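PDB 1A8Q: Non-heme chloroperoxidase CPO-A1 from Streptomyces aureofaciens, which is a cofactor-free haloperoxidase that may chlorinate a precursor in 7-chlorotetracycline biosynthesis and can also brominate. Local coordinates for residues Y13-Q18 and G46-A51; P21-H26 and I50-R55. All blocks are in the same frame, centred on the assembly; numbering follows the deposited sequence.

Contact 1 (Y13-Q18 and G46-A51)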
loop_
_atom_site.group_PDB
_atom_site.type_symbol
_atom_site.label_atom_id
_atom_site.label_comp_id
_atom_site.label_asym_id
_atom_site.label_seq_id
_atom_site.Cartn_x
_atom_site.Cartn_y
_atom_site.Cartn_z
ATOM N N TYR A 13 0.374 -14.330 6.754
ATOM C CA TYR A 13 -0.682 -13.341 6.901
ATOM C C TYR A 13 -1.304 -13.465 8.304
ATOM O O TYR A 13 -1.184 -14.520 8.922
ATOM C CB TYR A 13 -1.809 -13.419 5.831
ATOM C CG TYR A 13 -2.532 -14.758 5.842
ATOM C CD1 TYR A 13 -2.039 -15.902 5.270
ATOM C CD2 TYR A 13 -3.774 -14.793 6.486
ATOM C CE1 TYR A 13 -2.731 -17.102 5.323
ATOM C CE2 TYR A 13 -4.505 -15.988 6.523
ATOM C CZ TYR A 13 -3.973 -17.113 5.954
ATOM O OH TYR A 13 -4.663 -18.307 6.012
ATOM N N LYS A 14 -1.888 -12.361 8.710
ATOM C CA LYS A 14 -2.709 -12.295 9.925
ATOM C C LYS A 14 -4.180 -12.372 9.538
ATOM O O LYS A 14 -4.535 -11.818 8.497
ATOM C CB LYS A 14 -2.495 -10.922 10.574
ATOM C CG LYS A 14 -1.122 -10.827 11.250
ATOM C CD LYS A 14 -0.945 -9.524 11.952
ATOM C CE LYS A 14 -0.002 -8.516 11.322
ATOM N NZ LYS A 14 1.347 -9.122 11.028
ATOM N N ASP A 15 -4.980 -13.128 10.334
ATOM C CA ASP A 15 -6.403 -13.264 9.929
ATOM C C ASP A 15 -7.203 -13.191 11.226
ATOM O O ASP A 15 -7.105 -14.150 12.040
ATOM C CB ASP A 15 -6.572 -14.624 9.263
ATOM C CG ASP A 15 -7.991 -14.990 8.845
ATOM O OD1 ASP A 15 -8.886 -14.208 9.152
ATOM O OD2 ASP A 15 -8.152 -16.040 8.225
ATOM N N TRP A 16 -7.790 -12.038 11.448
ATOM C CA TRP A 16 -8.437 -11.779 12.743
ATOM C C TRP A 16 -9.946 -11.629 12.587
ATOM O O TRP A 16 -10.398 -10.945 11.695
ATOM C CB TRP A 16 -7.876 -10.451 13.262
ATOM C CG TRP A 16 -6.439 -10.484 13.751
ATOM C CD1 TRP A 16 -5.606 -11.560 13.821
ATOM C CD2 TRP A 16 -5.685 -9.358 14.194
ATOM N NE1 TRP A 16 -4.370 -11.182 14.262
ATOM C CE2 TRP A 16 -4.391 -9.839 14.537
ATOM C CE3 TRP A 16 -5.956 -8.005 14.382
ATOM C CZ2 TRP A 16 -3.395 -8.992 15.022
ATOM C CZ3 TRP A 16 -4.980 -7.155 14.865
ATOM C CH2 TRP A 16 -3.691 -7.675 15.195
ATOM N N GLY A 17 -10.686 -12.185 13.554
ATOM C CA GLY A 17 -12.121 -11.887 13.543
ATOM C C GLY A 17 -12.962 -12.724 12.611
ATOM O O GLY A 17 -12.564 -13.624 11.902
ATOM N N GLN A 18 -14.262 -12.356 12.635
ATOM C CA GLN A 18 -15.289 -12.987 11.830
ATOM C C GLN A 18 -16.158 -11.886 11.209
ATOM O O GLN A 18 -16.263 -10.770 11.752
ATOM C CB GLN A 18 -16.175 -13.915 12.669
ATOM C CG GLN A 18 -15.755 -15.363 12.731
ATOM C CD GLN A 18 -14.652 -15.648 13.724
ATOM O OE1 GLN A 18 -13.602 -16.193 13.338
ATOM N NE2 GLN A 18 -14.852 -15.263 14.981
ATOM N N GLY A 46 -16.851 -5.379 13.697
ATOM C CA GLY A 46 -17.530 -6.539 13.190
ATOM C C GLY A 46 -17.163 -7.087 11.824
ATOM O O GLY A 46 -17.860 -7.919 11.240
ATOM N N TYR A 47 -15.932 -6.770 11.399
ATOM C CA TYR A 47 -15.380 -7.289 10.165
ATOM C C TYR A 47 -14.234 -8.285 10.442
ATOM O O TYR A 47 -13.848 -8.385 11.608
ATOM C CB TYR A 47 -14.763 -6.145 9.333
ATOM C CG TYR A 47 -15.850 -5.131 8.920
ATOM C CD1 TYR A 47 -16.586 -5.355 7.759
ATOM C CD2 TYR A 47 -16.037 -3.989 9.664
ATOM C CE1 TYR A 47 -17.581 -4.436 7.425
ATOM C CE2 TYR A 47 -17.036 -3.071 9.329
ATOM C CZ TYR A 47 -17.793 -3.338 8.216
ATOM O OH TYR A 47 -18.778 -2.422 7.853
ATOM N N ARG A 48 -13.913 -9.024 9.396
ATOM C CA ARG A 48 -12.752 -9.957 9.453
ATOM C C ARG A 48 -11.606 -9.140 8.845
ATOM O O ARG A 48 -11.769 -8.683 7.710
ATOM C CB ARG A 48 -13.073 -11.183 8.659
ATOM C CG ARG A 48 -11.978 -12.230 8.583
ATOM C CD ARG A 48 -12.462 -13.487 7.875
ATOM N NE ARG A 48 -11.350 -14.430 7.714
ATOM C CZ ARG A 48 -11.527 -15.547 6.995
ATOM N NH1 ARG A 48 -12.719 -15.811 6.425
ATOM N NH2 ARG A 48 -10.560 -16.424 6.822
ATOM N N GLY A 49 -10.456 -9.108 9.526
ATOM C CA GLY A 49 -9.377 -8.242 9.000
ATOM C C GLY A 49 -8.223 -9.170 8.649
ATOM O O GLY A 49 -7.801 -9.964 9.491
ATOM N N ILE A 50 -7.710 -9.022 7.410
ATOM C CA ILE A 50 -6.632 -9.887 6.976
ATOM C C ILE A 50 -5.501 -9.009 6.444
ATOM O O ILE A 50 -5.744 -8.032 5.743
ATOM C CB ILE A 50 -7.104 -10.813 5.825
ATOM C CG1 ILE A 50 -8.030 -11.905 6.399
ATOM C CG2 ILE A 50 -5.962 -11.518 5.101
ATOM C CD1 ILE A 50 -9.017 -12.425 5.382
ATOM N N ALA A 51 -4.239 -9.354 6.795
ATOM C CA ALA A 51 -3.146 -8.532 6.229
ATOM C C ALA A 51 -1.959 -9.457 5.973
ATOM O O ALA A 51 -1.460 -10.113 6.881
ATOM C CB ALA A 51 -2.725 -7.379 7.128
HETATM O O HOH W 1 1.089 -9.813 8.235
#
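Arg48 and Asp15 meet in a bidentate salt bridge on the face of the sheet that also carries Tyr13 and Ile50. Arg48 runs out fully extended from CG to NE, with CG anti to the backbone N (chi1 179°), and this length brings the side of its guanidinium level with the carboxylate. NE lies 2.9 Å from Asp15 OD1 and NH2 2.8 Å from Asp15 OD2. The two planes are only 9° apart and both oxygens are met on their syn side, so the paired bonds fix the rotation of both groups. The aliphatic part of Arg48 passes Gly17, with CG 3.6 Å from Gly17 O.

The antiparallel backbones are joined through hydrogen-bonded pairs. Ala51 N gives a 3.0 Å bond to Lys14 O, and Lys14 N returns one of 2.9 Å to Ala51 O. A water links Ala51 O to Lys14 NZ, whose salt-bridge partner is Asp33. Trp16 pairs in the same way with Gly49, through two backbone bonds.

Strand 48-52 is flanked by 10-16 and, on its other edge, by 21-25. Trp16 packs against helix 36-44, on Gln36, Leu39 and Val43, while Arg48 and Ile50 touch Leu85 on the opposite face.

Contact 2 (P21-H26 and I50-R55)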
loop_
_atom_site.group_PDB
_atom_site.type_symbol
_atom_site.label_atom_id
_atom_site.label_comp_id
_atom_site.label_asym_id
_atom_site.label_seq_id
_atom_site.Cartn_x
_atom_site.Cartn_y
_atom_site.Cartn_z
ATOM N N PRO A 21 -14.933 -9.795 4.951
ATOM C CA PRO A 21 -13.487 -9.592 4.927
ATOM C C PRO A 21 -13.005 -8.276 4.398
ATOM O O PRO A 21 -13.405 -7.801 3.326
ATOM C CB PRO A 21 -12.973 -10.728 4.047
ATOM C CG PRO A 21 -14.133 -11.370 3.387
ATOM C CD PRO A 21 -15.381 -10.778 3.954
ATOM N N VAL A 22 -12.008 -7.731 5.087
ATOM C CA VAL A 22 -11.312 -6.518 4.744
ATOM C C VAL A 22 -9.822 -6.948 4.634
ATOM O O VAL A 22 -9.267 -7.398 5.628
ATOM C CB VAL A 22 -11.471 -5.408 5.756
ATOM C CG1 VAL A 22 -10.767 -4.136 5.258
ATOM C CG2 VAL A 22 -12.946 -5.122 6.053
ATOM N N VAL A 23 -9.278 -6.872 3.432
ATOM C CA VAL A 23 -7.912 -7.376 3.194
ATOM C C VAL A 23 -7.032 -6.162 2.958
ATOM O O VAL A 23 -7.248 -5.341 2.055
ATOM C CB VAL A 23 -7.859 -8.330 1.997
ATOM C CG1 VAL A 23 -6.420 -8.679 1.618
ATOM C CG2 VAL A 23 -8.662 -9.612 2.258
ATOM N N PHE A 24 -5.980 -6.044 3.761
ATOM C CA PHE A 24 -5.102 -4.883 3.747
ATOM C C PHE A 24 -3.809 -5.206 3.006
ATOM O O PHE A 24 -3.263 -6.301 3.217
ATOM C CB PHE A 24 -4.749 -4.455 5.181
ATOM C CG PHE A 24 -5.916 -3.870 5.949
ATOM C CD1 PHE A 24 -6.739 -4.743 6.643
ATOM C CD2 PHE A 24 -6.114 -2.506 5.942
ATOM C CE1 PHE A 24 -7.821 -4.189 7.363
ATOM C CE2 PHE A 24 -7.194 -1.958 6.665
ATOM C CZ PHE A 24 -8.010 -2.829 7.370
ATOM N N ILE A 25 -3.392 -4.255 2.160
ATOM C CA ILE A 25 -2.251 -4.496 1.255
ATOM C C ILE A 25 -1.229 -3.420 1.497
ATOM O O ILE A 25 -1.373 -2.225 1.255
ATOM C CB ILE A 25 -2.742 -4.365 -0.230
ATOM C CG1 ILE A 25 -3.876 -5.366 -0.506
ATOM C CG2 ILE A 25 -1.577 -4.662 -1.193
ATOM C CD1 ILE A 25 -4.587 -5.072 -1.838
ATOM N N HIS A 26 -0.078 -3.810 2.136
ATOM C CA HIS A 26 0.872 -2.841 2.609
ATOM C C HIS A 26 1.812 -2.211 1.570
ATOM O O HIS A 26 1.862 -2.738 0.474
ATOM C CB HIS A 26 1.798 -3.488 3.704
ATOM C CG HIS A 26 2.745 -4.528 3.173
ATOM N ND1 HIS A 26 3.978 -4.213 2.658
ATOM C CD2 HIS A 26 2.600 -5.896 3.094
ATOM C CE1 HIS A 26 4.566 -5.340 2.279
ATOM N NE2 HIS A 26 3.784 -6.353 2.516
ATOM N N ILE A 50 -7.710 -9.022 7.410
ATOM C CA ILE A 50 -6.632 -9.887 6.976
ATOM C C ILE A 50 -5.501 -9.009 6.444
ATOM O O ILE A 50 -5.744 -8.032 5.743
ATOM C CB ILE A 50 -7.104 -10.813 5.825
ATOM C CG1 ILE A 50 -8.030 -11.905 6.399
ATOM C CG2 ILE A 50 -5.962 -11.518 5.101
ATOM C CD1 ILE A 50 -9.017 -12.425 5.382
ATOM N N ALA A 51 -4.239 -9.354 6.795
ATOM C CA ALA A 51 -3.146 -8.532 6.229
ATOM C C ALA A 51 -1.959 -9.457 5.973
ATOM O O ALA A 51 -1.460 -10.113 6.881
ATOM C CB ALA A 51 -2.725 -7.379 7.128
ATOM N N HIS A 52 -1.580 -9.540 4.681
ATOM C CA HIS A 52 -0.517 -10.449 4.287
ATOM C C HIS A 52 0.777 -9.676 4.120
ATOM O O HIS A 52 0.792 -8.452 4.017
ATOM C CB HIS A 52 -0.794 -11.172 2.949
ATOM C CG HIS A 52 -1.052 -10.235 1.807
ATOM N ND1 HIS A 52 -2.048 -9.297 1.834
ATOM C CD2 HIS A 52 -0.412 -10.090 0.602
ATOM C CE1 HIS A 52 -2.074 -8.618 0.706
ATOM N NE2 HIS A 52 -1.094 -9.080 -0.072
ATOM N N ASP A 53 1.891 -10.412 4.153
ATOM C CA ASP A 53 3.194 -9.835 3.901
ATOM C C ASP A 53 3.583 -10.197 2.442
ATOM O O ASP A 53 3.537 -11.381 2.076
ATOM C CB ASP A 53 4.252 -10.505 4.803
ATOM C CG ASP A 53 4.090 -10.130 6.287
ATOM O OD1 ASP A 53 3.323 -9.223 6.651
ATOM O OD2 ASP A 53 4.801 -10.768 7.103
ATOM N N ARG A 54 3.902 -9.170 1.680
ATOM C CA ARG A 54 4.265 -9.386 0.249
ATOM C C ARG A 54 5.480 -10.312 0.188
ATOM O O ARG A 54 6.295 -10.340 1.105
ATOM C CB ARG A 54 4.577 -8.022 -0.350
ATOM C CG ARG A 54 4.948 -8.041 -1.854
ATOM C CD ARG A 54 4.909 -6.615 -2.450
ATOM N NE ARG A 54 3.507 -6.158 -2.353
ATOM C CZ ARG A 54 3.113 -5.152 -1.597
ATOM N NH1 ARG A 54 3.889 -4.359 -0.867
ATOM N NH2 ARG A 54 1.787 -4.874 -1.567
ATOM N N ARG A 55 5.599 -11.084 -0.884
ATOM C CA ARG A 55 6.778 -11.966 -1.050
ATOM C C ARG A 55 8.019 -11.158 -0.759
ATOM O O ARG A 55 8.193 -10.001 -1.098
ATOM C CB ARG A 55 6.812 -12.536 -2.481
ATOM C CG ARG A 55 6.978 -11.415 -3.513
ATOM C CD ARG A 55 6.551 -11.914 -4.888
ATOM N NE ARG A 55 7.376 -12.967 -5.437
ATOM C CZ ARG A 55 7.048 -14.231 -5.689
ATOM N NH1 ARG A 55 5.898 -14.825 -5.486
ATOM N NH2 ARG A 55 7.999 -15.015 -6.217
HETATM O O HOH W 2 -0.591 -6.115 4.079
#
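Val22 O accepts a bond from Ile50 N at 2.9 Å, and the parallel strands run on at a crossing angle of -26°. On the next residue, the branched Val23 side chain crosses Ile50 obliquely, with Val23 CG2 4.1 Å from Ile50 CB, an apolar contact suited to a buried face that helix 69-82 covers. Phe24 N then reaches Ile50 O at 2.8 Å. The Phe24 ring turns its edge to that oxygen, and its CB packs on the CB of the small Ala51, on the face covered by helix 36-44.

Ile25 sends its two branches to different partners. CG1 lies at the edge of the His52 ring, 3.9 Å from His52 CE1, while CG2 meets the edge of the Arg54 guanidinium. The strands separate here, and a water bridges them, donating to Phe24 O and His52 O and weakly accepting from His26 N.

His26 bridges the widened end. Its CG sits in the crowded position between backbone N and carbonyl carbon (chi1 69°), which swings the ring across to segment 50-55. Arg54 N bonds to His26 NE2 at 2.9 Å, nearly straight (171°) and close to the ring plane, so NE2 acts as an acceptor. Arg54 bends back at chi3 over one face of the ring and directs both terminal nitrogens at His26 O: NH1 at 2.9 Å from above the carbonyl plane, NH2 at 3.0 Å within it. Glu99 receives Arg54 NH2 and His52 NE2, tying this end to helix 96-107.

The unit is the beta-alpha-beta crossover 21-25, 36-44, 48-52. Just after its first strand comes His26, the start of a His-Gly pair that in alpha/beta hydrolases leads into the oxyanion-hole loop, as it probably does here.

In the fold
Both contacts use strand 48-52, one from each edge, and share Ile50 and Ala51; their centres are 9 Å apart. Contact 1 adds the antiparallel strand 10-16, whereas contact 2 begins the parallel run that continues through 88-93. They also touch directly: Arg48 O and Val22 N are 2.8 Å apart, a probable hydrogen bond, and Tyr13 CB packs 3.6 Å from His52 CA. Contact 1 is partly buried and remote from the catalytic triad, Ser94, Asp223 and His252. Contact 2 is wholly buried and closer to it: the side chain of Arg54 is about 8 Å from that of Ser94, and that of His26 about 10 Å from that of His252.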